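4-hydroxythreonine-4-phosphate dehydrogenase (Legionella pneumophila subsp. pneumophila, PDB 6XMY) probably catalyses the NAD(P)-dependent oxidation of 4-(phosphooxy)-L-threonine, a step in pyridoxine 5'-phosphate biosynthesis, with a bound divalent metal such as zinc. Local coordinates at residues E149-M154 / L288-I293; S158-A163 / P273-A278; I178-I183 / I225-P230; I205-L210 / I240-P245. One frame throughout, in Å; residues are numbered along the deposited sequence. Where two conformers were deposited one is given.

Of the contact segments, 149-154 at the start of strand 152-156 comes first from the N terminus, and its contact 1 with residues 288-293 closes the longest loop of the four. Contacts 2, 3 and 4 all nest inside it. Strand 161-164 follows at once, and contact 2 sets the residues leading into it, and its start, against helix 268-279, enclosing contacts 3 and 4. Helix 180-197 then starts at contact 3, which ties its first turn to helix 223-237. Contact 4 pairs strand 204-208 with strand 241-246. Contacts 3 and 4 cross along the chain, and they touch where Ile228 packs on Gly209 and Thr229 on Pro245.

Contact 1 of 4, residues E149-M154 / L288-I293; sequences ETVVMM and LGLPII
Val152 and Leu288 form an antiparallel, hydrogen-bonded beta bridge in the alpha/beta fold of the PdxA family, between the start of strand 152-156 and the end of strand 284-288. This is the tight part. Leu288 N donates to Val152 O at 2.8 Å in a nearly straight bond of 177°. Val152 N returns a bond to Leu288 O at 2.9 Å. The same Leu288 O receives a CA-H...O contact from Val151 CA at 3.2 Å, which makes it a shared acceptor. On one face of the pair the side chains of Val152 and Leu288 lie together, Val152 CB to Leu288 CB 4.1 Å. Leu288 CG stands anti to its own carbonyl carbon (chi1 -47°), and the branch CD1 continues to Met154 CB. Helix 180-197 covers this face with Gln189, Leu190 and Ser193.

Past Leu288 the pairing stops. Gly289, with its positive phi of 107°, lets the backbone pass close to Thr150 O and Val151. The chain then turns away, and the contact becomes looser and partly exposed. There Val151 and Leu290 cross obliquely beside helix 138-145, with Val151 on Thr139 and Leu290 on Phe142. Thr139 is a predicted substrate-binding residue. The closest side-chain contact on this looser side is Val151 CG1 to Leu290 CD2 at 3.7 Å.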
loop_
_atom_site.group_PDB
_atom_site.type_symbol
_atom_site.label_atom_id
_atom_site.label_comp_id
_atom_site.label_asym_id
_atom_site.label_seq_id
_atom_site.Cartn_x
_atom_site.Cartn_y
_atom_site.Cartn_z
ATOM N N GLU A 149 -8.119 -15.005 -2.544
ATOM C CA GLU A 149 -7.608 -15.315 -3.876
ATOM C C GLU A 149 -7.205 -14.054 -4.634
ATOM O O GLU A 149 -6.131 -14.008 -5.248
ATOM C CB GLU A 149 -8.636 -16.112 -4.676
ATOM C CG GLU A 149 -8.273 -16.243 -6.148
ATOM C CD GLU A 149 -9.167 -17.209 -6.889
ATOM O OE1 GLU A 149 -8.742 -18.364 -7.096
ATOM O OE2 GLU A 149 -10.297 -16.818 -7.255
ATOM N N THR A 150 -8.047 -13.022 -4.609
ATOM C CA THR A 150 -7.804 -11.804 -5.379
ATOM C C THR A 150 -7.777 -10.606 -4.444
ATOM O O THR A 150 -8.797 -10.257 -3.839
ATOM C CB THR A 150 -8.866 -11.602 -6.458
ATOM O OG1 THR A 150 -8.962 -12.782 -7.265
ATOM C CG2 THR A 150 -8.493 -10.407 -7.345
ATOM N N VAL A 151 -6.611 -9.979 -4.328
ATOM C CA VAL A 151 -6.495 -8.656 -3.745
ATOM C C VAL A 151 -6.004 -7.725 -4.844
ATOM O O VAL A 151 -5.504 -8.159 -5.885
ATOM C CB VAL A 151 -5.541 -8.627 -2.541
ATOM C CG1 VAL A 151 -6.012 -9.593 -1.464
ATOM C CG2 VAL A 151 -4.137 -8.951 -2.997
ATOM N N VAL A 152 -6.170 -6.430 -4.617
ATOM C CA VAL A 152 -5.827 -5.436 -5.624
ATOM C C VAL A 152 -4.985 -4.354 -4.969
ATOM O O VAL A 152 -5.370 -3.796 -3.934
ATOM C CB VAL A 152 -7.074 -4.810 -6.276
ATOM C CG1 VAL A 152 -6.645 -3.744 -7.292
ATOM C CG2 VAL A 152 -7.942 -5.875 -6.927
ATOM N N MET A 153 -3.841 -4.062 -5.570
ATOM C CA MET A 153 -3.029 -2.920 -5.178
ATOM C C MET A 153 -3.536 -1.692 -5.921
ATOM O O MET A 153 -3.584 -1.677 -7.159
ATOM C CB MET A 153 -1.560 -3.147 -5.522
ATOM C CG MET A 153 -0.708 -1.889 -5.370
ATOM S SD MET A 153 1.004 -2.072 -5.916
ATOM C CE MET A 153 1.527 -3.453 -4.900
ATOM N N MET A 154 -3.915 -0.666 -5.172
ATOM C CA MET A 154 -4.388 0.577 -5.764
ATOM C C MET A 154 -3.634 1.724 -5.123
ATOM O O MET A 154 -3.630 1.858 -3.899
ATOM C CB MET A 154 -5.899 0.763 -5.589
ATOM C CG MET A 154 -6.418 2.020 -6.267
ATOM S SD MET A 154 -8.187 2.261 -6.064
ATOM C CE MET A 154 -8.274 2.841 -4.376
ATOM N N LEU A 288 -6.932 -3.625 -1.611
ATOM C CA LEU A 288 -8.358 -3.908 -1.655
ATOM C C LEU A 288 -8.591 -5.409 -1.613
ATOM O O LEU A 288 -7.884 -6.175 -2.275
ATOM C CB LEU A 288 -8.957 -3.359 -2.951
ATOM C CG LEU A 288 -8.557 -1.931 -3.293
ATOM C CD1 LEU A 288 -9.185 -1.539 -4.623
ATOM C CD2 LEU A 288 -8.930 -0.951 -2.178
ATOM N N GLY A 289 -9.605 -5.828 -0.848
ATOM C CA GLY A 289 -10.029 -7.216 -0.831
ATOM C C GLY A 289 -9.664 -8.010 0.409
ATOM O O GLY A 289 -10.011 -9.196 0.479
ATOM N N LEU A 290 -8.970 -7.419 1.373
ATOM C CA LEU A 290 -8.688 -8.115 2.620
ATOM C C LEU A 290 -9.827 -7.903 3.602
ATOM O O LEU A 290 -10.612 -6.961 3.457
ATOM C CB LEU A 290 -7.418 -7.544 3.244
ATOM C CG LEU A 290 -6.128 -7.585 2.430
ATOM C CD1 LEU A 290 -5.064 -6.828 3.185
ATOM C CD2 LEU A 290 -5.698 -9.023 2.153
ATOM N N PRO A 291 -9.932 -8.738 4.641
ATOM C CA PRO A 291 -10.922 -8.485 5.696
ATOM C C PRO A 291 -10.504 -7.398 6.673
ATOM O O PRO A 291 -11.261 -7.096 7.603
ATOM C CB PRO A 291 -11.038 -9.847 6.400
ATOM C CG PRO A 291 -9.760 -10.502 6.166
ATOM C CD PRO A 291 -9.253 -10.033 4.821
ATOM N N ILE A 292 -9.319 -6.821 6.491
ATOM C CA ILE A 292 -8.863 -5.675 7.260
ATOM C C ILE A 292 -8.581 -4.528 6.299
ATOM O O ILE A 292 -8.432 -4.717 5.088
ATOM C CB ILE A 292 -7.600 -5.980 8.095
ATOM C CG1 ILE A 292 -6.420 -6.332 7.172
ATOM C CG2 ILE A 292 -7.876 -7.091 9.120
ATOM C CD1 ILE A 292 -5.044 -6.217 7.828
ATOM N N ILE A 293 -8.503 -3.327 6.866
ATOM C CA ILE A 293 -8.023 -2.154 6.148
ATOM C C ILE A 293 -6.505 -2.159 6.231
ATOM O O ILE A 293 -5.936 -2.304 7.320
ATOM C CB ILE A 293 -8.578 -0.875 6.787
ATOM C CG1 ILE A 293 -10.104 -0.841 6.711
ATOM C CG2 ILE A 293 -7.931 0.349 6.168
ATOM C CD1 ILE A 293 -10.718 0.080 7.732
#

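Contact 2 of 4, residues S158-A163 / P273-A278; sequences SQMKVA and PVLKYA
The CD1 methyl of Leu275 packs against both Val162 and Met160. Leu275 and Met160 bury the most surface here, followed by Ala278. Leu275 sits on helix 268-279 and points at the other segment. Its CG is anti to the backbone N (chi1 -176°), and CD1 does most of the touching. Leu275 CD1 lies 3.7 Å from Val162 CG2. Leu275 CD1 also meets Met160 CG at 3.9 Å. Leu275 slides past both side chains in the opposite direction.

Met160 reaches the helix from the segment before strand 161-164. Its CG lies between the backbone N and the carbonyl carbon (chi1 62°). Met160 SD lies 3.9 Å from Leu275 CA and close to Val274 CG1. The chain bends at its last torsion, and Met160 CE meets Val274 CG1 at 3.8 Å. The Met160 and Val274 side chains cross at about a right angle.

The contact lays helix 268-279 against strand 161-164 and the turn before it, in the alpha/beta fold of the PdxA family. The helix begins with the zinc ligand His268 and also carries Lys276, a predicted substrate-binding residue. Leu275 also packs on Leu155 of strand 152-156, while Val162 packs on Phe252.

Ala278 lies at the more open end. Ala278 CB is 4.5 Å from Met160 CE and 4.2 Å from Gln159 CG. The Gln159 amide comes near the helix backbone, with Gln159 NE2 3.3 Å from Ala278 O, but the angle is too poor for a hydrogen bond.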
loop_
_atom_site.group_PDB
_atom_site.type_symbol
_atom_site.label_atom_id
_atom_site.label_comp_id
_atom_site.label_asym_id
_atom_site.label_seq_id
_atom_site.Cartn_x
_atom_site.Cartn_y
_atom_site.Cartn_z
ATOM N N SER A 158 -5.100 12.727 -4.941
ATOM C CA SER A 158 -6.183 13.589 -5.405
ATOM C C SER A 158 -6.289 13.604 -6.929
ATOM O O SER A 158 -7.384 13.799 -7.469
ATOM C CB SER A 158 -6.019 15.007 -4.860
ATOM O OG SER A 158 -4.947 15.664 -5.501
ATOM N N GLN A 159 -5.175 13.384 -7.639
ATOM C CA GLN A 159 -5.199 13.455 -9.097
ATOM C C GLN A 159 -5.846 12.220 -9.708
ATOM O O GLN A 159 -6.541 12.318 -10.731
ATOM C CB GLN A 159 -3.778 13.618 -9.647
ATOM C CG GLN A 159 -3.111 14.954 -9.347
ATOM C CD GLN A 159 -2.385 14.983 -8.008
ATOM O OE1 GLN A 159 -2.506 14.062 -7.196
ATOM N NE2 GLN A 159 -1.622 16.047 -7.775
ATOM N N MET A 160 -5.627 11.053 -9.111
ATOM C CA MET A 160 -6.038 9.823 -9.774
ATOM C C MET A 160 -5.922 8.650 -8.815
ATOM O O MET A 160 -5.227 8.709 -7.796
ATOM C CB MET A 160 -5.175 9.553 -11.015
ATOM C CG MET A 160 -3.699 9.356 -10.686
ATOM S SD MET A 160 -2.651 9.128 -12.130
ATOM C CE MET A 160 -2.729 10.770 -12.869
ATOM N N LYS A 161 -6.611 7.580 -9.170
ATOM C CA LYS A 161 -6.436 6.275 -8.559
ATOM C C LYS A 161 -5.979 5.328 -9.656
ATOM O O LYS A 161 -6.524 5.351 -10.763
ATOM C CB LYS A 161 -7.761 5.774 -7.970
ATOM C CG LYS A 161 -8.281 6.598 -6.796
ATOM C CD LYS A 161 -9.585 6.017 -6.288
ATOM C CE LYS A 161 -10.085 6.734 -5.039
ATOM N NZ LYS A 161 -10.352 8.186 -5.278
ATOM N N VAL A 162 -4.971 4.507 -9.361
ATOM C CA VAL A 162 -4.444 3.536 -10.317
ATOM C C VAL A 162 -4.394 2.178 -9.636
ATOM O O VAL A 162 -3.645 1.993 -8.669
ATOM C CB VAL A 162 -3.060 3.921 -10.856
ATOM C CG1 VAL A 162 -2.540 2.812 -11.761
ATOM C CG2 VAL A 162 -3.132 5.240 -11.616
ATOM N N ALA A 163 -5.189 1.237 -10.132
ATOM C CA ALA A 163 -5.154 -0.143 -9.678
ATOM C C ALA A 163 -4.384 -0.972 -10.692
ATOM O O ALA A 163 -4.421 -0.698 -11.894
ATOM C CB ALA A 163 -6.573 -0.698 -9.544
ATOM N N PRO A 273 4.534 5.003 -12.587
ATOM C CA PRO A 273 5.346 6.204 -12.863
ATOM C C PRO A 273 4.527 7.482 -12.983
ATOM O O PRO A 273 4.902 8.507 -12.401
ATOM C CB PRO A 273 6.083 5.834 -14.158
ATOM C CG PRO A 273 6.208 4.348 -14.091
ATOM C CD PRO A 273 4.897 3.894 -13.494
ATOM N N VAL A 274 3.421 7.463 -13.732
ATOM C CA VAL A 274 2.601 8.670 -13.856
ATOM C C VAL A 274 2.024 9.064 -12.504
ATOM O O VAL A 274 2.029 10.240 -12.125
ATOM C CB VAL A 274 1.490 8.487 -14.911
ATOM C CG1 VAL A 274 0.404 9.555 -14.730
ATOM C CG2 VAL A 274 2.051 8.557 -16.325
ATOM N N LEU A 275 1.494 8.089 -11.762
ATOM C CA LEU A 275 0.866 8.417 -10.488
ATOM C C LEU A 275 1.869 9.044 -9.529
ATOM O O LEU A 275 1.583 10.066 -8.895
ATOM C CB LEU A 275 0.194 7.187 -9.874
ATOM C CG LEU A 275 -0.576 7.465 -8.572
ATOM C CD1 LEU A 275 -1.850 6.650 -8.493
ATOM C CD2 LEU A 275 0.304 7.237 -7.332
ATOM N N LYS A 276 3.072 8.465 -9.436
ATOM C CA LYS A 276 4.061 9.017 -8.521
ATOM C C LYS A 276 4.607 10.344 -9.020
ATOM O O LYS A 276 4.924 11.222 -8.213
ATOM C CB LYS A 276 5.173 8.004 -8.253
ATOM C CG LYS A 276 4.675 6.783 -7.478
ATOM C CD LYS A 276 5.810 5.893 -7.010
ATOM C CE LYS A 276 5.286 4.620 -6.400
ATOM N NZ LYS A 276 6.400 3.840 -5.774
ATOM N N TYR A 277 4.697 10.521 -10.340
ATOM C CA TYR A 277 5.104 11.819 -10.859
ATOM C C TYR A 277 4.114 12.896 -10.435
ATOM O O TYR A 277 4.508 14.001 -10.038
ATOM C CB TYR A 277 5.209 11.746 -12.383
ATOM C CG TYR A 277 5.745 13.005 -13.013
ATOM C CD1 TYR A 277 7.116 13.248 -13.066
ATOM C CD2 TYR A 277 4.886 13.958 -13.548
ATOM C CE1 TYR A 277 7.615 14.400 -13.645
ATOM C CE2 TYR A 277 5.377 15.105 -14.137
ATOM C CZ TYR A 277 6.741 15.327 -14.175
ATOM O OH TYR A 277 7.239 16.474 -14.757
ATOM N N ALA A 278 2.820 12.578 -10.485
ATOM C CA ALA A 278 1.789 13.541 -10.119
ATOM C C ALA A 278 1.677 13.739 -8.609
ATOM O O ALA A 278 1.418 14.859 -8.155
ATOM C CB ALA A 278 0.440 13.098 -10.682
#

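Contact 3 of 4, residues I178-I183 / I225-P230; sequences ISSLLI and IEIITP
The first torsions of Ser180 and Ile227 bring their groups together. Ser180 OG is anti to its carbonyl carbon (chi1 -65°), which directs the hydroxyl at the backbone of the other helix. Ile227 CG2 is anti to its backbone N, and this methyl faces the Ser179-Ser180 peptide. The contact joins two helices: the first turn of helix 180-197 and a wider, pi-type turn of helix 223-237.

Ser179 is the N-cap of helix 180-197. Ser179 OG accepts from Leu182 N at 3.1 Å. Ile227 CG2 packs beside this helix start, 3.6 Å from Ser180 N and 3.7 Å from Ser179 C. It also lies near Ile178 CG2, and the two side chains meet at an oblique angle. Ile178 is buried further by Thr166 and Met266.

Deeper in, Ile183 CD1 touches Ile228 CG1 at 3.8 Å, where the two side chains cross at about a right angle. Ile228 also packs on Pro245 of strand 241-246. This apolar layer joins the two helices on their buried side.

The other side is polar. A water donates to both Ser180 OG and Glu226 O, bridging the two helices. Ser180 OG itself donates to Ile227 O at 2.8 Å, in the carbonyl plane and on a lone pair, with a C=O...OG angle of 117°.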
loop_
_atom_site.group_PDB
_atom_site.type_symbol
_atom_site.label_atom_id
_atom_site.label_comp_id
_atom_site.label_asym_id
_atom_site.label_seq_id
_atom_site.Cartn_x
_atom_site.Cartn_y
_atom_site.Cartn_z
ATOM N N ILE A 178 -1.620 -12.420 -17.263
ATOM C CA ILE A 178 -2.884 -11.717 -17.469
ATOM C C ILE A 178 -3.846 -12.619 -18.227
ATOM O O ILE A 178 -3.649 -12.911 -19.411
ATOM C CB ILE A 178 -2.683 -10.379 -18.187
ATOM C CG1 ILE A 178 -1.835 -9.446 -17.316
ATOM C CG2 ILE A 178 -4.042 -9.758 -18.537
ATOM C CD1 ILE A 178 -1.306 -8.255 -18.054
ATOM N N SER A 179 -4.899 -13.045 -17.544
ATOM C CA SER A 179 -5.988 -13.799 -18.140
ATOM C C SER A 179 -7.254 -12.957 -18.055
ATOM O O SER A 179 -7.327 -11.988 -17.293
ATOM C CB SER A 179 -6.213 -15.109 -17.387
ATOM O OG SER A 179 -6.604 -14.852 -16.051
ATOM N N SER A 180 -8.263 -13.340 -18.842
ATOM C CA SER A 180 -9.546 -12.650 -18.748
ATOM C C SER A 180 -10.122 -12.761 -17.337
ATOM O O SER A 180 -10.632 -11.776 -16.789
ATOM C CB SER A 180 -10.525 -13.206 -19.783
ATOM O OG SER A 180 -10.078 -12.944 -21.108
ATOM N N LEU A 181 -10.027 -13.947 -16.726
ATOM C CA LEU A 181 -10.552 -14.141 -15.377
ATOM C C LEU A 181 -9.859 -13.239 -14.367
ATOM O O LEU A 181 -10.508 -12.687 -13.475
ATOM C CB LEU A 181 -10.413 -15.606 -14.968
ATOM C CG LEU A 181 -11.526 -16.541 -15.434
ATOM C CD1 LEU A 181 -11.349 -17.922 -14.819
ATOM C CD2 LEU A 181 -12.880 -15.961 -15.056
ATOM N N LEU A 182 -8.541 -13.071 -14.488
ATOM C CA LEU A 182 -7.837 -12.207 -13.547
ATOM C C LEU A 182 -8.308 -10.765 -13.671
ATOM O O LEU A 182 -8.558 -10.095 -12.665
ATOM C CB LEU A 182 -6.322 -12.294 -13.749
ATOM C CG LEU A 182 -5.511 -11.330 -12.865
ATOM C CD1 LEU A 182 -5.636 -11.687 -11.388
ATOM C CD2 LEU A 182 -4.056 -11.322 -13.290
ATOM N N ILE A 183 -8.443 -10.274 -14.909
ATOM C CA ILE A 183 -8.916 -8.907 -15.124
ATOM C C ILE A 183 -10.300 -8.726 -14.519
ATOM O O ILE A 183 -10.578 -7.729 -13.838
ATOM C CB ILE A 183 -8.913 -8.575 -16.626
ATOM C CG1 ILE A 183 -7.479 -8.555 -17.165
ATOM C CG2 ILE A 183 -9.595 -7.240 -16.876
ATOM C CD1 ILE A 183 -7.429 -8.451 -18.667
ATOM N N ILE A 225 -7.271 -8.223 -28.106
ATOM C CA ILE A 225 -8.351 -8.910 -28.804
ATOM C C ILE A 225 -8.719 -10.206 -28.093
ATOM O O ILE A 225 -9.904 -10.520 -27.918
ATOM C CB ILE A 225 -7.956 -9.139 -30.275
ATOM C CG1 ILE A 225 -7.895 -7.798 -31.012
ATOM C CG2 ILE A 225 -8.925 -10.091 -30.962
ATOM C CD1 ILE A 225 -7.285 -7.872 -32.400
ATOM N N GLU A 226 -7.721 -10.973 -27.661
ATOM C CA GLU A 226 -7.974 -12.306 -27.128
ATOM C C GLU A 226 -8.301 -12.332 -25.639
ATOM O O GLU A 226 -8.974 -13.267 -25.187
ATOM C CB GLU A 226 -6.756 -13.209 -27.365
ATOM C CG GLU A 226 -6.363 -13.397 -28.831
ATOM C CD GLU A 226 -7.374 -14.210 -29.615
ATOM O OE1 GLU A 226 -8.245 -14.860 -28.994
ATOM O OE2 GLU A 226 -7.294 -14.200 -30.861
ATOM N N ILE A 227 -7.862 -11.334 -24.867
ATOM C CA ILE A 227 -7.907 -11.397 -23.404
ATOM C C ILE A 227 -8.632 -10.195 -22.808
ATOM O O ILE A 227 -9.579 -10.342 -22.027
ATOM C CB ILE A 227 -6.485 -11.495 -22.813
ATOM C CG1 ILE A 227 -5.777 -12.763 -23.293
ATOM C CG2 ILE A 227 -6.530 -11.424 -21.291
ATOM C CD1 ILE A 227 -6.299 -14.026 -22.666
ATOM N N ILE A 228 -8.175 -8.989 -23.150
ATOM C CA ILE A 228 -8.641 -7.801 -22.431
ATOM C C ILE A 228 -10.052 -7.408 -22.848
ATOM O O ILE A 228 -10.940 -7.255 -22.005
ATOM C CB ILE A 228 -7.647 -6.637 -22.544
ATOM C CG1 ILE A 228 -6.290 -7.061 -21.976
ATOM C CG2 ILE A 228 -8.203 -5.418 -21.806
ATOM C CD1 ILE A 228 -5.179 -6.043 -22.192
ATOM N N THR A 229 -10.287 -7.224 -24.143
ATOM C CA THR A 229 -11.631 -6.875 -24.588
ATOM C C THR A 229 -12.676 -7.896 -24.171
ATOM O O THR A 229 -13.744 -7.475 -23.699
ATOM C CB THR A 229 -11.639 -6.560 -26.091
ATOM O OG1 THR A 229 -10.997 -5.299 -26.298
ATOM C CG2 THR A 229 -13.072 -6.517 -26.633
ATOM N N PRO A 230 -12.451 -9.212 -24.292
ATOM C CA PRO A 230 -13.440 -10.156 -23.748
ATOM C C PRO A 230 -13.715 -9.951 -22.268
ATOM O O PRO A 230 -14.880 -9.986 -21.849
ATOM C CB PRO A 230 -12.818 -11.526 -24.056
ATOM C CG PRO A 230 -12.004 -11.282 -25.291
ATOM C CD PRO A 230 -11.413 -9.909 -25.081
HETATM O O HOH W 1 -11.042 -14.372 -23.156
HETATM O O HOH W 2 -9.281 -15.687 -22.705
#

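Contact 4 of 4, residues I205-L210 / I240-P245; sequences INVAGL and IDVLGP
Three backbone hydrogen bonds, all the ones across the two segments, link Ile205 and Val207 to strand 241-246. Ile205 N donates to Asp241 O at 2.9 Å. Ile205 O then accepts from Leu243 N, also at 2.9 Å. Val207 N donates to Leu243 O at 2.8 Å. Two of these acceptors gain a CA-H...O contact as well: Val242 CA approaches Ile205 O, and Asn206 CA approaches Leu243 O. Val207 O meets Pro245 CA at 3.3 Å in the same way. Pro245 has no N-H, and the backbones of Val207 and Gly209 bond instead with Leu246. A cis peptide precedes this proline, and Pro245 CB lies 3.6 Å from Gly209 CA.

Asn206 and Leu243 lie side by side on one face, with Asn206 OD1 against Leu243 CB at 3.7 Å. Asn206 ND2 makes a weak bond to Asn258 O. On the other face Val242 CG1 touches both Ile205 CB and Val207 CG2.

The strands run parallel, 23° apart, in a beta-alpha-beta unit connected by helix 223-237. That helix packs on Val242 and Pro245. Helix 180-197 covers Ile205, Val207 and Val242. Strand 262-265 flanks the other edge, bonding the backbone of Asn206 through Ala262 and Val264, and that of Ala208 through Val264.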
loop_
_atom_site.group_PDB
_atom_site.type_symbol
_atom_site.label_atom_id
_atom_site.label_comp_id
_atom_site.label_asym_id
_atom_site.label_seq_id
_atom_site.Cartn_x
_atom_site.Cartn_y
_atom_site.Cartn_z
ATOM N N ILE A 205 -14.481 3.243 -14.759
ATOM C CA ILE A 205 -13.137 2.678 -14.678
ATOM C C ILE A 205 -12.529 2.632 -16.077
ATOM O O ILE A 205 -13.085 1.996 -16.978
ATOM C CB ILE A 205 -13.168 1.286 -14.022
ATOM C CG1 ILE A 205 -13.702 1.383 -12.580
ATOM C CG2 ILE A 205 -11.800 0.637 -14.069
ATOM C CD1 ILE A 205 -14.029 0.037 -11.965
ATOM N N ASN A 206 -11.379 3.286 -16.256
ATOM C CA ASN A 206 -10.690 3.315 -17.545
ATOM C C ASN A 206 -9.521 2.339 -17.503
ATOM O O ASN A 206 -8.730 2.363 -16.557
ATOM C CB ASN A 206 -10.186 4.728 -17.851
ATOM C CG ASN A 206 -11.302 5.667 -18.258
ATOM O OD1 ASN A 206 -12.475 5.311 -18.181
ATOM N ND2 ASN A 206 -10.948 6.870 -18.680
ATOM N N VAL A 207 -9.427 1.469 -18.512
ATOM C CA VAL A 207 -8.541 0.306 -18.481
ATOM C C VAL A 207 -7.518 0.395 -19.608
ATOM O O VAL A 207 -7.886 0.509 -20.783
ATOM C CB VAL A 207 -9.339 -1.008 -18.579
ATOM C CG1 VAL A 207 -8.407 -2.200 -18.446
ATOM C CG2 VAL A 207 -10.440 -1.050 -17.529
ATOM N N ALA A 208 -6.241 0.282 -19.254
ATOM C CA ALA A 208 -5.177 0.291 -20.252
ATOM C C ALA A 208 -5.124 -1.035 -21.002
ATOM O O ALA A 208 -5.462 -2.096 -20.468
ATOM C CB ALA A 208 -3.818 0.506 -19.577
ATOM N N GLY A 209 -4.679 -0.971 -22.254
ATOM C CA GLY A 209 -4.235 -2.169 -22.923
ATOM C C GLY A 209 -2.924 -2.670 -22.334
ATOM O O GLY A 209 -2.303 -2.038 -21.475
ATOM N N LEU A 210 -2.510 -3.852 -22.796
ATOM C CA LEU A 210 -1.218 -4.412 -22.402
ATOM C C LEU A 210 -0.082 -3.873 -23.257
ATOM O O LEU A 210 1.019 -3.618 -22.749
ATOM C CB LEU A 210 -1.262 -5.935 -22.509
ATOM C CG LEU A 210 0.067 -6.640 -22.250
ATOM C CD1 LEU A 210 0.474 -6.453 -20.793
ATOM C CD2 LEU A 210 -0.041 -8.099 -22.609
ATOM N N ILE A 240 -20.578 -3.247 -14.756
ATOM C CA ILE A 240 -19.421 -2.493 -14.293
ATOM C C ILE A 240 -18.941 -1.621 -15.447
ATOM O O ILE A 240 -18.638 -2.124 -16.535
ATOM C CB ILE A 240 -18.332 -3.435 -13.766
ATOM C CG1 ILE A 240 -18.845 -4.177 -12.520
ATOM C CG2 ILE A 240 -17.071 -2.655 -13.429
ATOM C CD1 ILE A 240 -17.944 -5.310 -12.056
ATOM N N ASP A 241 -18.910 -0.307 -15.217
ATOM C CA ASP A 241 -18.764 0.688 -16.285
ATOM C C ASP A 241 -17.285 0.885 -16.615
ATOM O O ASP A 241 -16.639 1.841 -16.182
ATOM C CB ASP A 241 -19.435 1.985 -15.850
ATOM C CG ASP A 241 -19.653 2.958 -16.986
ATOM O OD1 ASP A 241 -19.310 2.645 -18.144
ATOM O OD2 ASP A 241 -20.185 4.051 -16.705
ATOM N N VAL A 242 -16.747 -0.038 -17.423
ATOM C CA VAL A 242 -15.360 0.010 -17.880
ATOM C C VAL A 242 -15.287 0.598 -19.283
ATOM O O VAL A 242 -16.184 0.426 -20.117
ATOM C CB VAL A 242 -14.678 -1.378 -17.853
ATOM C CG1 VAL A 242 -14.351 -1.802 -16.412
ATOM C CG2 VAL A 242 -15.544 -2.418 -18.568
ATOM N N LEU A 243 -14.175 1.273 -19.555
ATOM C CA LEU A 243 -13.839 1.773 -20.879
ATOM C C LEU A 243 -12.424 1.321 -21.193
ATOM O O LEU A 243 -11.510 1.544 -20.395
ATOM C CB LEU A 243 -13.892 3.306 -20.900
ATOM C CG LEU A 243 -13.271 3.957 -22.136
ATOM C CD1 LEU A 243 -14.097 3.663 -23.379
ATOM C CD2 LEU A 243 -13.082 5.455 -21.944
ATOM N N GLY A 244 -12.234 0.714 -22.357
ATOM C CA GLY A 244 -10.914 0.285 -22.751
ATOM C C GLY A 244 -10.986 -0.816 -23.786
ATOM O O GLY A 244 -12.068 -1.217 -24.214
ATOM N N PRO A 245 -9.830 -1.346 -24.202
ATOM C CA PRO A 245 -8.498 -0.965 -23.713
ATOM C C PRO A 245 -8.010 0.359 -24.305
ATOM O O PRO A 245 -8.210 0.625 -25.490
ATOM C CB PRO A 245 -7.611 -2.107 -24.208
ATOM C CG PRO A 245 -8.301 -2.569 -25.466
ATOM C CD PRO A 245 -9.772 -2.476 -25.145
#